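Local atomic coordinates of carbohydrate binding module E1 (Uncultured bacterium, PDB entry 5KLF), a protein that probably binds beta-glucan chains such as cello-oligosaccharides, acting as a non-catalytic carbohydrate-recognition domain with a beta-sandwich fold. Residues F13-A18 / A27-K32. Sequence-based numbering, arbitrary orientation.
Sequences FNKTAA and AGDCIK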
ATOM      1  N   PHE A  13       8.128   5.926   8.401  1.00 11.04           N
ATOM      2  CA  PHE A  13       7.005   6.057   7.471  1.00 12.28           C
ATOM      3  C   PHE A  13       6.665   7.540   7.268  1.00 13.07           C
ATOM      4  O   PHE A  13       6.727   8.350   8.204  1.00 12.59           O
ATOM      5  CB  PHE A  13       5.781   5.286   7.977  1.00 11.52           C
ATOM      6  CG  PHE A  13       5.222   5.814   9.285  1.00 13.39           C
ATOM      7  CD1 PHE A  13       5.755   5.392  10.515  1.00 13.61           C
ATOM      8  CD2 PHE A  13       4.165   6.719   9.284  1.00 13.32           C
ATOM      9  CE1 PHE A  13       5.229   5.870  11.745  1.00 16.30           C
ATOM     10  CE2 PHE A  13       3.638   7.216  10.493  1.00 13.91           C
ATOM     11  CZ  PHE A  13       4.177   6.796  11.721  1.00 16.21           C
ATOM     12  N   ASN A  14       6.338   7.913   6.033  1.00 10.36           N
ATOM     13  CA  ASN A  14       6.162   9.324   5.729  1.00 10.44           C
ATOM     14  C   ASN A  14       4.719   9.688   5.464  1.00 12.72           C
ATOM     15  O   ASN A  14       4.408  10.885   5.300  1.00 11.61           O
ATOM     16  CB  ASN A  14       7.064   9.758   4.536  1.00 10.30           C
ATOM     17  CG  ASN A  14       6.658   9.142   3.200  1.00 10.82           C
ATOM     18  OD1 ASN A  14       6.121   8.032   3.145  1.00 13.81           O
ATOM     19  ND2 ASN A  14       6.955   9.863   2.095  1.00 10.26           N
ATOM     20  N   LYS A  15       3.832   8.691   5.387  1.00 10.75           N
ATOM     21  CA  LYS A  15       2.413   8.927   5.177  1.00 10.72           C
ATOM     22  C   LYS A  15       1.633   7.892   5.969  1.00 16.22           C
ATOM     23  O   LYS A  15       2.126   6.787   6.225  1.00 13.78           O
ATOM     24  CB  LYS A  15       2.033   8.813   3.694  1.00 10.52           C
ATOM     25  CG  LYS A  15       2.677   9.910   2.826  1.00 11.28           C
ATOM     26  CD  LYS A  15       2.298   9.760   1.331  1.00 12.41           C
ATOM     27  CE  LYS A  15       2.983  10.892   0.559  1.00 13.94           C
ATOM     28  NZ  LYS A  15       2.844  10.747  -0.929  1.00 11.38           N
ATOM     29  N   THR A  16       0.408   8.239   6.336  1.00 12.63           N
ATOM     30  CA  THR A  16      -0.473   7.297   7.028  1.00 11.75           C
ATOM     31  C   THR A  16      -1.759   7.187   6.218  1.00 17.34           C
ATOM     32  O   THR A  16      -2.395   8.202   5.935  1.00 16.67           O
ATOM     33  CB  THR A  16      -0.785   7.733   8.469  1.00 15.09           C
ATOM     34  OG1 THR A  16       0.432   7.865   9.245  1.00 14.72           O
ATOM     35  CG2 THR A  16      -1.677   6.673   9.175  1.00 15.21           C
ATOM     36  N   ALA A  17      -2.133   5.966   5.835  1.00 12.96           N
ATOM     37  CA  ALA A  17      -3.357   5.750   5.066  1.00 16.01           C
ATOM     38  C   ALA A  17      -4.544   5.516   5.997  1.00 16.68           C
ATOM     39  O   ALA A  17      -4.432   4.823   7.007  1.00 15.65           O
ATOM     40  CB  ALA A  17      -3.202   4.557   4.103  1.00 13.85           C
ATOM     41  N   ALA A  18      -5.688   6.087   5.646  1.00 16.08           N
ATOM     42  CA  ALA A  18      -6.925   5.828   6.372  1.00 17.06           C
ATOM     43  C   ALA A  18      -7.747   4.861   5.547  1.00 16.82           C
ATOM     44  O   ALA A  18      -7.736   4.943   4.312  1.00 19.15           O
ATOM     45  CB  ALA A  18      -7.717   7.112   6.606  1.00 17.09           C
ATOM     46  N   ALA A  27       6.472   6.575  -5.844  1.00 13.57           N
ATOM     47  CA  ALA A  27       7.482   5.561  -5.594  1.00 14.53           C
ATOM     48  C   ALA A  27       8.417   6.037  -4.486  1.00 13.59           C
ATOM     49  O   ALA A  27       8.850   7.189  -4.480  1.00 13.37           O
ATOM     50  CB  ALA A  27       8.279   5.275  -6.867  1.00 15.64           C
ATOM     51  N   GLY A  28       8.747   5.135  -3.561  1.00 13.86           N
ATOM     52  CA  GLY A  28       9.607   5.477  -2.443  1.00 13.08           C
ATOM     53  C   GLY A  28       8.864   5.768  -1.159  1.00 11.89           C
ATOM     54  O   GLY A  28       9.476   5.730  -0.084  1.00 12.56           O
ATOM     55  N   ASP A  29       7.577   6.073  -1.251  1.00 11.28           N
ATOM     56  CA  ASP A  29       6.811   6.352  -0.051  1.00 12.10           C
ATOM     57  C   ASP A  29       6.812   5.118   0.841  1.00 13.17           C
ATOM     58  O   ASP A  29       6.911   3.985   0.371  1.00 13.65           O
ATOM     59  CB  ASP A  29       5.356   6.715  -0.388  1.00 10.88           C
ATOM     60  CG  ASP A  29       5.177   8.169  -0.826  1.00 11.14           C
ATOM     61  OD1 ASP A  29       6.084   9.023  -0.625  1.00 11.92           O
ATOM     62  OD2 ASP A  29       4.062   8.435  -1.352  1.00 11.26           O
ATOM     63  N   CYS A  30       6.638   5.346   2.137  1.00  9.57           N
ATOM     64  CA  CYS A  30       6.555   4.274   3.130  1.00  9.15           C
ATOM     65  C   CYS A  30       5.307   4.576   3.927  1.00 14.70           C
ATOM     66  O   CYS A  30       5.298   5.543   4.685  1.00 12.22           O
ATOM     67  CB  CYS A  30       7.775   4.284   4.037  1.00  9.09           C
ATOM     68  SG  CYS A  30       7.657   3.142   5.458  1.00 11.27           S
ATOM     69  N   ILE A  31       4.257   3.766   3.766  1.00 10.87           N
ATOM     70  CA  ILE A  31       2.919   4.132   4.228  1.00 14.38           C
ATOM     71  C   ILE A  31       2.532   3.259   5.420  1.00 16.60           C
ATOM     72  O   ILE A  31       2.684   2.028   5.375  1.00 14.23           O
ATOM     73  CB  ILE A  31       1.931   4.004   3.062  1.00 16.76           C
ATOM     74  CG1 ILE A  31       2.351   4.993   1.951  1.00 14.43           C
ATOM     75  CG2 ILE A  31       0.470   4.261   3.526  1.00 16.78           C
ATOM     76  CD1 ILE A  31       2.204   4.368   0.636  1.00 21.91           C
ATOM     77  N   LYS A  32       2.097   3.902   6.514  1.00 11.46           N
ATOM     78  CA  LYS A  32       1.540   3.171   7.651  1.00 12.35           C
ATOM     79  C   LYS A  32       0.056   2.907   7.394  1.00 15.20           C
ATOM     80  O   LYS A  32      -0.670   3.804   6.953  1.00 13.27           O
ATOM     81  CB  LYS A  32       1.702   3.970   8.939  1.00 12.83           C
ATOM     82  CG  LYS A  32       1.066   3.302  10.138  1.00 14.00           C
ATOM     83  CD  LYS A  32       1.391   4.078  11.409  1.00 19.52           C
ATOM     84  CE  LYS A  32       0.641   3.458  12.630  1.00 21.78           C
ATOM     85  NZ  LYS A  32       0.962   4.271  13.836  1.00 24.39           N
TER
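Asp29 divides its carboxylate between two side chains of the 13-18 segment, a task suited to a short acid with two oxygens. OD2 receives Lys15 NZ on its syn side at 2.6 Å, a salt bridge that the extended lysine chain reaches; Asn14 ND2 meets OD1 (3.0 Å) from above the carboxylate plane, while OD1 itself lies almost in the amide plane of Asn14. OD2 also accepts Val26 N, and Lys15 NZ also donates to Ser24 O.

At Cys30 the asparagine amide stands in for a strand neighbour. Asn14 CG sits between backbone N and carbonyl carbon (chi1 68°), which brings OD1 back to Cys30 N (2.9 Å) in a nearly straight bond, while Asn14 N donates to Cys30 O. SG lies beside Phe13 CB at 3.8 Å and is tied to Cys8 by a disulfide.

Ile31, bridged in parallel with Lys15, turns inward, where its CG2 branch meets Ala17 CB (3.7 Å); both side chains touch Phe23, and the small methyl of Ala17 suits this buried spot. On the other face, beside Thr16, the extended Lys32 passes over one face of the Phe13 ring, CD lying 4.1 Å from its centroid in a CH-pi contact. Its backbone alternates partners as parallel strands do: N donates to Lys15 O, and O accepts Ala17 N at 2.8 Å.

Short strand 15-16 is thus added in parallel to the margin of the mixed sheet, well away from the bound glucose. Three N-H donors grip the carboxylate, one of them the ammonium of Lys15, and would probably keep the buried Asp29 ionised.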